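Side-chain contacts in Alr2269 protein (Nostoc sp., PDB 3MC9), which probably helps insert or transport proteins at the outer membrane as an Omp85-family protein, through its tandem periplasmic POTRA domains: residues Leu80-Gln83 and Val84-Ile88; Arg98-Leu101 and Gln102-Asn106; Thr187-Tyr190 and Gln191-Tyr195. All coordinates share one frame; numbering follows the deposited sequence.

Contact 1 (Leu80-Gln83 and Val84-Ile88); sequences LETQ and VYNVI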
loop_
_atom_site.group_PDB
_atom_site.type_symbol
_atom_site.label_atom_id
_atom_site.label_comp_id
_atom_site.label_asym_id
_atom_site.label_seq_id
_atom_site.Cartn_x
_atom_site.Cartn_y
_atom_site.Cartn_z
ATOM N N LEU A 80 13.746 1.121 3.263
ATOM C CA LEU A 80 12.678 0.891 2.285
ATOM C C LEU A 80 13.203 0.211 1.019
ATOM O O LEU A 80 12.521 -0.637 0.429
ATOM C CB LEU A 80 11.947 2.187 1.932
ATOM C CG LEU A 80 10.903 2.651 2.962
ATOM C CD1 LEU A 80 10.338 4.015 2.591
ATOM C CD2 LEU A 80 9.784 1.634 3.105
ATOM N N GLU A 81 14.414 0.576 0.605
ATOM C CA GLU A 81 15.057 -0.073 -0.535
ATOM C C GLU A 81 15.181 -1.586 -0.283
ATOM O O GLU A 81 14.899 -2.413 -1.159
ATOM C CB GLU A 81 16.439 0.537 -0.780
ATOM C CG GLU A 81 16.939 0.354 -2.194
ATOM C CD GLU A 81 18.411 0.720 -2.361
ATOM O OE1 GLU A 81 18.891 1.633 -1.669
ATOM O OE2 GLU A 81 19.082 0.099 -3.193
ATOM N N THR A 82 15.601 -1.922 0.931
ATOM C CA THR A 82 15.716 -3.301 1.379
ATOM C C THR A 82 14.380 -4.025 1.310
ATOM O O THR A 82 14.319 -5.187 0.925
ATOM C CB THR A 82 16.252 -3.354 2.818
ATOM O OG1 THR A 82 17.520 -2.684 2.865
ATOM C CG2 THR A 82 16.407 -4.791 3.308
ATOM N N GLN A 83 13.317 -3.336 1.704
ATOM C CA GLN A 83 11.959 -3.883 1.616
ATOM C C GLN A 83 11.655 -4.323 0.192
ATOM O O GLN A 83 11.136 -5.407 -0.023
ATOM C CB GLN A 83 10.916 -2.841 2.040
ATOM C CG GLN A 83 10.824 -2.619 3.531
ATOM C CD GLN A 83 10.169 -3.778 4.248
ATOM O OE1 GLN A 83 10.599 -4.168 5.327
ATOM N NE2 GLN A 83 9.141 -4.346 3.644
ATOM N N VAL A 84 11.963 -3.462 -0.773
ATOM C CA VAL A 84 11.777 -3.795 -2.190
ATOM C C VAL A 84 12.613 -5.027 -2.582
ATOM O O VAL A 84 12.078 -5.993 -3.137
ATOM C CB VAL A 84 12.107 -2.589 -3.108
ATOM C CG1 VAL A 84 12.079 -2.984 -4.581
ATOM C CG2 VAL A 84 11.147 -1.438 -2.839
ATOM N N TYR A 85 13.905 -5.011 -2.259
ATOM C CA TYR A 85 14.810 -6.107 -2.654
ATOM C C TYR A 85 14.372 -7.441 -2.047
ATOM O O TYR A 85 14.449 -8.470 -2.704
ATOM C CB TYR A 85 16.289 -5.791 -2.340
ATOM C CG TYR A 85 16.983 -4.934 -3.400
ATOM C CD1 TYR A 85 17.233 -5.433 -4.676
ATOM C CD2 TYR A 85 17.385 -3.630 -3.125
ATOM C CE1 TYR A 85 17.862 -4.655 -5.645
ATOM C CE2 TYR A 85 18.016 -2.845 -4.092
ATOM C CZ TYR A 85 18.253 -3.361 -5.345
ATOM O OH TYR A 85 18.864 -2.576 -6.305
ATOM N N ASN A 86 13.860 -7.397 -0.815
ATOM C CA ASN A 86 13.323 -8.580 -0.135
ATOM C C ASN A 86 12.192 -9.333 -0.844
ATOM O O ASN A 86 12.009 -10.517 -0.599
ATOM C CB ASN A 86 12.784 -8.202 1.252
ATOM C CG ASN A 86 13.878 -7.939 2.268
ATOM O OD1 ASN A 86 15.074 -8.128 2.014
ATOM N ND2 ASN A 86 13.462 -7.497 3.438
ATOM N N VAL A 87 11.398 -8.658 -1.665
ATOM C CA VAL A 87 10.180 -9.290 -2.197
ATOM C C VAL A 87 10.155 -9.494 -3.705
ATOM O O VAL A 87 9.317 -10.250 -4.210
ATOM C CB VAL A 87 8.926 -8.505 -1.775
ATOM C CG1 VAL A 87 8.828 -8.465 -0.253
ATOM C CG2 VAL A 87 8.934 -7.104 -2.364
ATOM N N ILE A 88 11.053 -8.818 -4.427
ATOM C CA ILE A 88 11.156 -9.004 -5.867
ATOM C C ILE A 88 11.996 -10.238 -6.167
ATOM O O ILE A 88 12.906 -10.586 -5.412
ATOM C CB ILE A 88 11.710 -7.739 -6.582
ATOM C CG1 ILE A 88 13.161 -7.446 -6.199
ATOM C CG2 ILE A 88 10.835 -6.536 -6.266
ATOM C CD1 ILE A 88 13.807 -6.347 -7.061
HETATM O O HOH W 1 19.004 -0.152 -6.038
#
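Thr82 O accepts the backbone N of Asn86 at 2.8 Å, a short bond of the helix 78-87, and the side chain of Asn86 folds over the same carbonyl, bringing its CG to 3.1 Å from Thr82 O. Thr82 itself is divided. Its first torsion of -58° turns OG1 back to Pro78 O, its hydrogen-bond partner one turn earlier, and sends CG2 onward to lie 3.8 Å from Asn86 OD1. On the neighbouring flank Glu81 and Tyr85 run side by side. With CG opposite the backbone N (chi1 -157°) and the chain extended beyond it, Glu81 stretches along the ring and sets OE2 at its edge, 3.3 Å from Tyr85 CE2. Carboxylate and ring planes differ by 49°. A water donates to Glu81 OE2 at 2.9 Å, while Tyr85 OH bonds to Val67 O, so a long phenol suits a place where the helix meets strand 62-71. Compact, branched Val84 suits the buried side: its CG2 lies 3.6 Å from Leu80 O, and it packs on Val69 and Ile108. Polar outward, apolar inward, this is the amphipathic first helix of a POTRA beta-alpha-alpha-beta-beta fold, laid against its sheet.

Contact 2 (Arg98-Leu101 and Gln102-Asn106); sequences RSQL and QEDIN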
loop_
_atom_site.group_PDB
_atom_site.type_symbol
_atom_site.label_atom_id
_atom_site.label_comp_id
_atom_site.label_asym_id
_atom_site.label_seq_id
_atom_site.Cartn_x
_atom_site.Cartn_y
_atom_site.Cartn_z
ATOM N N ARG A 98 7.543 -10.467 -18.485
ATOM C CA ARG A 98 6.536 -9.452 -18.304
ATOM C C ARG A 98 5.750 -9.712 -17.020
ATOM O O ARG A 98 5.635 -8.838 -16.152
ATOM C CB ARG A 98 5.605 -9.478 -19.529
ATOM C CG ARG A 98 4.651 -8.314 -19.617
ATOM C CD ARG A 98 3.392 -8.688 -20.399
ATOM N NE ARG A 98 2.585 -9.676 -19.681
ATOM C CZ ARG A 98 1.840 -9.431 -18.598
ATOM N NH1 ARG A 98 1.774 -8.212 -18.056
ATOM N NH2 ARG A 98 1.161 -10.424 -18.034
ATOM N N SER A 99 5.251 -10.933 -16.898
ATOM C CA SER A 99 4.460 -11.338 -15.755
ATOM C C SER A 99 5.256 -11.313 -14.473
ATOM O O SER A 99 4.731 -10.940 -13.422
ATOM C CB SER A 99 3.925 -12.750 -15.955
ATOM O OG SER A 99 3.122 -12.792 -17.115
ATOM N N GLN A 100 6.513 -11.733 -14.548
ATOM C CA GLN A 100 7.349 -11.738 -13.373
ATOM C C GLN A 100 7.533 -10.311 -12.880
ATOM O O GLN A 100 7.530 -10.071 -11.682
ATOM C CB GLN A 100 8.698 -12.395 -13.632
ATOM C CG GLN A 100 9.578 -12.444 -12.394
ATOM C CD GLN A 100 8.930 -13.232 -11.273
ATOM O OE1 GLN A 100 8.433 -12.664 -10.280
ATOM N NE2 GLN A 100 8.898 -14.543 -11.437
ATOM N N LEU A 101 7.693 -9.367 -13.809
ATOM C CA LEU A 101 7.743 -7.958 -13.446
ATOM C C LEU A 101 6.426 -7.527 -12.785
ATOM O O LEU A 101 6.448 -6.896 -11.729
ATOM C CB LEU A 101 8.048 -7.056 -14.661
ATOM C CG LEU A 101 9.472 -7.099 -15.237
ATOM C CD1 LEU A 101 9.543 -6.195 -16.453
ATOM C CD2 LEU A 101 10.532 -6.698 -14.211
ATOM N N GLN A 102 5.289 -7.855 -13.383
ATOM C CA GLN A 102 4.033 -7.476 -12.752
ATOM C C GLN A 102 3.933 -8.051 -11.331
ATOM O O GLN A 102 3.594 -7.349 -10.397
ATOM C CB GLN A 102 2.810 -7.897 -13.570
ATOM C CG GLN A 102 1.489 -7.363 -12.961
ATOM C CD GLN A 102 1.517 -5.854 -12.761
ATOM O OE1 GLN A 102 1.926 -5.114 -13.656
ATOM N NE2 GLN A 102 1.111 -5.392 -11.578
ATOM N N GLU A 103 4.236 -9.331 -11.193
ATOM C CA GLU A 103 4.228 -10.017 -9.910
ATOM C C GLU A 103 5.177 -9.362 -8.877
ATOM O O GLU A 103 4.853 -9.273 -7.688
ATOM C CB GLU A 103 4.626 -11.446 -10.193
ATOM C CG GLU A 103 4.400 -12.459 -9.158
ATOM C CD GLU A 103 4.540 -13.846 -9.767
ATOM O OE1 GLU A 103 3.828 -14.158 -10.768
ATOM O OE2 GLU A 103 5.375 -14.613 -9.264
ATOM N N ASP A 104 6.341 -8.903 -9.327
ATOM C CA ASP A 104 7.257 -8.178 -8.452
ATOM C C ASP A 104 6.631 -6.835 -7.996
ATOM O O ASP A 104 6.764 -6.445 -6.831
ATOM C CB ASP A 104 8.586 -7.897 -9.154
ATOM C CG ASP A 104 9.484 -9.134 -9.267
ATOM O OD1 ASP A 104 9.203 -10.198 -8.635
ATOM O OD2 ASP A 104 10.488 -9.019 -10.006
ATOM N N ILE A 105 6.002 -6.123 -8.936
ATOM C CA ILE A 105 5.273 -4.894 -8.632
ATOM C C ILE A 105 4.207 -5.157 -7.542
ATOM O O ILE A 105 4.194 -4.449 -6.527
ATOM C CB ILE A 105 4.648 -4.284 -9.916
ATOM C CG1 ILE A 105 5.762 -3.717 -10.812
ATOM C CG2 ILE A 105 3.599 -3.225 -9.572
ATOM C CD1 ILE A 105 5.326 -3.260 -12.201
ATOM N N ASN A 106 3.375 -6.187 -7.737
ATOM C CA ASN A 106 2.359 -6.604 -6.742
ATOM C C ASN A 106 2.951 -6.907 -5.366
ATOM O O ASN A 106 2.382 -6.540 -4.343
ATOM C CB ASN A 106 1.583 -7.845 -7.212
ATOM C CG ASN A 106 0.769 -7.583 -8.474
ATOM O OD1 ASN A 106 0.628 -6.432 -8.887
ATOM N ND2 ASN A 106 0.263 -8.650 -9.110
#
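Asp104 rises from the helix directly beside the preceding turn: its CB lies 3.5 Å from Gln100 O, the carbonyl that also accepts the backbone N of Asp104. The next atom, CG, comes to 3.2 Å from Gln100 O, because a first torsion of -75° places it beside its own backbone N. At the tip the two oxygens bond outside the helix: OD1 takes the backbone N of Arg89 and OD2 the hydroxyl of Thr90, both in the link that follows the helix 78-87. The side-chain amide of Gln100 lies beside this carboxylate, the two planes 35° apart. Glu103, a long chain pointing outward where the surface is exposed, rests its CB 3.3 Å from Ser99 O. Farther round, Gln102 bends at its second torsion (54°) and hands NE2 to Asn106 OD1 at 2.9 Å, a bond made from above the carbonyl plane of the Asn106 amide. The inner side is aliphatic: Ile105 CG1 lies 3.4 Å from Leu101 O, and while Leu101 packs on Val130 and Phe132, Ile105 reaches Val117 and Ala119. Short Asp104 is thus buried, and a backbone N-H and a hydroxyl are among the groups that answer its charge. Such donors would probably help to keep it ionised, and through them the carboxylate ties the helix 98-110 to the connection before it.

Contact 3 (Thr187-Tyr190 and Gln191-Tyr195); sequences TKRY and QDQGY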
loop_
_atom_site.group_PDB
_atom_site.type_symbol
_atom_site.label_atom_id
_atom_site.label_comp_id
_atom_site.label_asym_id
_atom_site.label_seq_id
_atom_site.Cartn_x
_atom_site.Cartn_y
_atom_site.Cartn_z
ATOM N N THR A 187 -14.441 -2.777 11.755
ATOM C CA THR A 187 -15.513 -3.664 11.335
ATOM C C THR A 187 -16.143 -4.402 12.503
ATOM O O THR A 187 -17.364 -4.454 12.621
ATOM C CB THR A 187 -14.963 -4.695 10.325
ATOM O OG1 THR A 187 -14.481 -3.995 9.184
ATOM C CG2 THR A 187 -16.014 -5.680 9.897
ATOM N N LYS A 188 -15.294 -4.976 13.352
ATOM C CA LYS A 188 -15.759 -5.619 14.588
ATOM C C LYS A 188 -16.459 -4.633 15.543
ATOM O O LYS A 188 -17.440 -4.993 16.183
ATOM C CB LYS A 188 -14.592 -6.313 15.287
ATOM C CG LYS A 188 -14.944 -7.021 16.583
ATOM C CD LYS A 188 -16.082 -8.010 16.410
ATOM C CE LYS A 188 -16.129 -8.995 17.595
ATOM N NZ LYS A 188 -16.353 -8.286 18.891
ATOM N N ARG A 189 -15.986 -3.389 15.617
ATOM C CA ARG A 189 -16.701 -2.384 16.409
ATOM C C ARG A 189 -18.103 -2.080 15.862
ATOM O O ARG A 189 -19.040 -1.921 16.634
ATOM C CB ARG A 189 -15.912 -1.088 16.544
ATOM C CG ARG A 189 -14.709 -1.190 17.476
ATOM C CD ARG A 189 -15.064 -1.033 18.940
ATOM N NE ARG A 189 -15.726 0.251 19.183
ATOM C CZ ARG A 189 -17.019 0.417 19.469
ATOM N NH1 ARG A 189 -17.827 -0.635 19.579
ATOM N NH2 ARG A 189 -17.512 1.648 19.659
ATOM N N TYR A 190 -18.252 -1.964 14.543
ATOM C CA TYR A 190 -19.594 -1.815 13.977
ATOM C C TYR A 190 -20.459 -2.959 14.411
ATOM O O TYR A 190 -21.578 -2.765 14.847
ATOM C CB TYR A 190 -19.570 -1.791 12.444
ATOM C CG TYR A 190 -19.178 -0.460 11.912
ATOM C CD1 TYR A 190 -20.025 0.619 12.049
ATOM C CD2 TYR A 190 -17.959 -0.264 11.325
ATOM C CE1 TYR A 190 -19.691 1.851 11.588
ATOM C CE2 TYR A 190 -17.608 0.972 10.851
ATOM C CZ TYR A 190 -18.480 2.023 10.998
ATOM O OH TYR A 190 -18.143 3.260 10.529
ATOM N N GLN A 191 -19.928 -4.160 14.286
ATOM C CA GLN A 191 -20.675 -5.335 14.635
ATOM C C GLN A 191 -21.132 -5.318 16.103
ATOM O O GLN A 191 -22.304 -5.578 16.407
ATOM C CB GLN A 191 -19.851 -6.580 14.339
ATOM C CG GLN A 191 -20.572 -7.884 14.678
ATOM C CD GLN A 191 -19.719 -9.089 14.376
ATOM O OE1 GLN A 191 -19.395 -9.363 13.222
ATOM N NE2 GLN A 191 -19.339 -9.805 15.409
ATOM N N ASP A 192 -20.204 -4.999 17.004
ATOM C CA ASP A 192 -20.509 -4.880 18.433
ATOM C C ASP A 192 -21.671 -3.944 18.703
ATOM O O ASP A 192 -22.461 -4.191 19.588
ATOM C CB ASP A 192 -19.305 -4.348 19.185
ATOM C CG ASP A 192 -18.195 -5.364 19.298
ATOM O OD1 ASP A 192 -18.459 -6.579 19.170
ATOM O OD2 ASP A 192 -17.056 -4.945 19.515
ATOM N N GLN A 193 -21.772 -2.865 17.928
ATOM C CA GLN A 193 -22.847 -1.890 18.122
ATOM C C GLN A 193 -24.125 -2.202 17.368
ATOM O O GLN A 193 -25.027 -1.355 17.338
ATOM C CB GLN A 193 -22.378 -0.490 17.729
ATOM C CG GLN A 193 -21.219 0.008 18.529
ATOM C CD GLN A 193 -21.422 -0.176 20.025
ATOM O OE1 GLN A 193 -22.441 0.253 20.597
ATOM N NE2 GLN A 193 -20.471 -0.839 20.656
ATOM N N GLY A 194 -24.217 -3.390 16.770
ATOM C CA GLY A 194 -25.450 -3.822 16.063
ATOM C C GLY A 194 -25.428 -3.672 14.544
ATOM O O GLY A 194 -26.375 -4.071 13.879
ATOM N N TYR A 195 -24.348 -3.109 14.000
ATOM C CA TYR A 195 -24.187 -2.879 12.546
ATOM C C TYR A 195 -23.327 -3.996 11.962
ATOM O O TYR A 195 -22.130 -3.833 11.726
ATOM C CB TYR A 195 -23.573 -1.502 12.298
ATOM C CG TYR A 195 -24.499 -0.406 12.789
ATOM C CD1 TYR A 195 -24.514 -0.036 14.133
ATOM C CD2 TYR A 195 -25.393 0.234 11.923
ATOM C CE1 TYR A 195 -25.403 0.952 14.606
ATOM C CE2 TYR A 195 -26.275 1.214 12.381
ATOM C CZ TYR A 195 -26.281 1.566 13.729
ATOM O OH TYR A 195 -27.135 2.557 14.207
HETATM O O HOH W 2 -19.788 -5.044 10.955
#
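Lys188 and Asp192, one turn apart, approach each other slantwise just before the helix 176-192 ends in a Schellman motif. The lysine chain bends at chi2 (54°) and again at its end, which brings NZ to Asp192 OD1 at 2.7 Å, on the syn lone pair, in a salt bridge suited to this exposed surface. Arg189 and Gln193 instead lie alongside one another, pointing the same way. Their flat ends are turned 77° apart, the Gln193 amide meeting the edge of the guanidinium. Tyr190 and Tyr195 come together at their roots, CB to CB at 4.0 Å. Their rings then part: Tyr190 goes inward to Leu157 and Ala198 and bonds Glu218 through OH, whereas Tyr190 O lies at the edge of the Tyr195 ring. That carbonyl closes the motif by accepting Tyr195 N at 2.9 Å, from above its plane, while Gly194 N bonds Gln191 O at 2.9 Å. Glycine suits the reversal, since at its positive phi of 100° a CB would press on the carbonyl O of Gln193. One water spans the two ends of the contact, donating to Thr187 O at 3.0 Å and to Tyr195 O at 2.7 Å.

Overall arrangement
From the N terminus the three contacts follow in series, each within a single stretch of chain, so none encloses or crosses another. Contact 1 comes after strand 62-71 and runs to the C-terminal end of helix 78-87. A short link with strand 95-96 leads to contact 2 on helix 98-110. Their centres are 14 Å apart and they touch where Ile88 packs on Asp104, joining the two helices that lie on the sheet of the first POTRA domain. Contact 3 lies in the second POTRA domain, where the chain leaves helix 176-192 for strand 199-206. Its centre is about 37 Å from the centre of contact 1 and about 38 Å from that of contact 2, on the opposite side of the chain's centre.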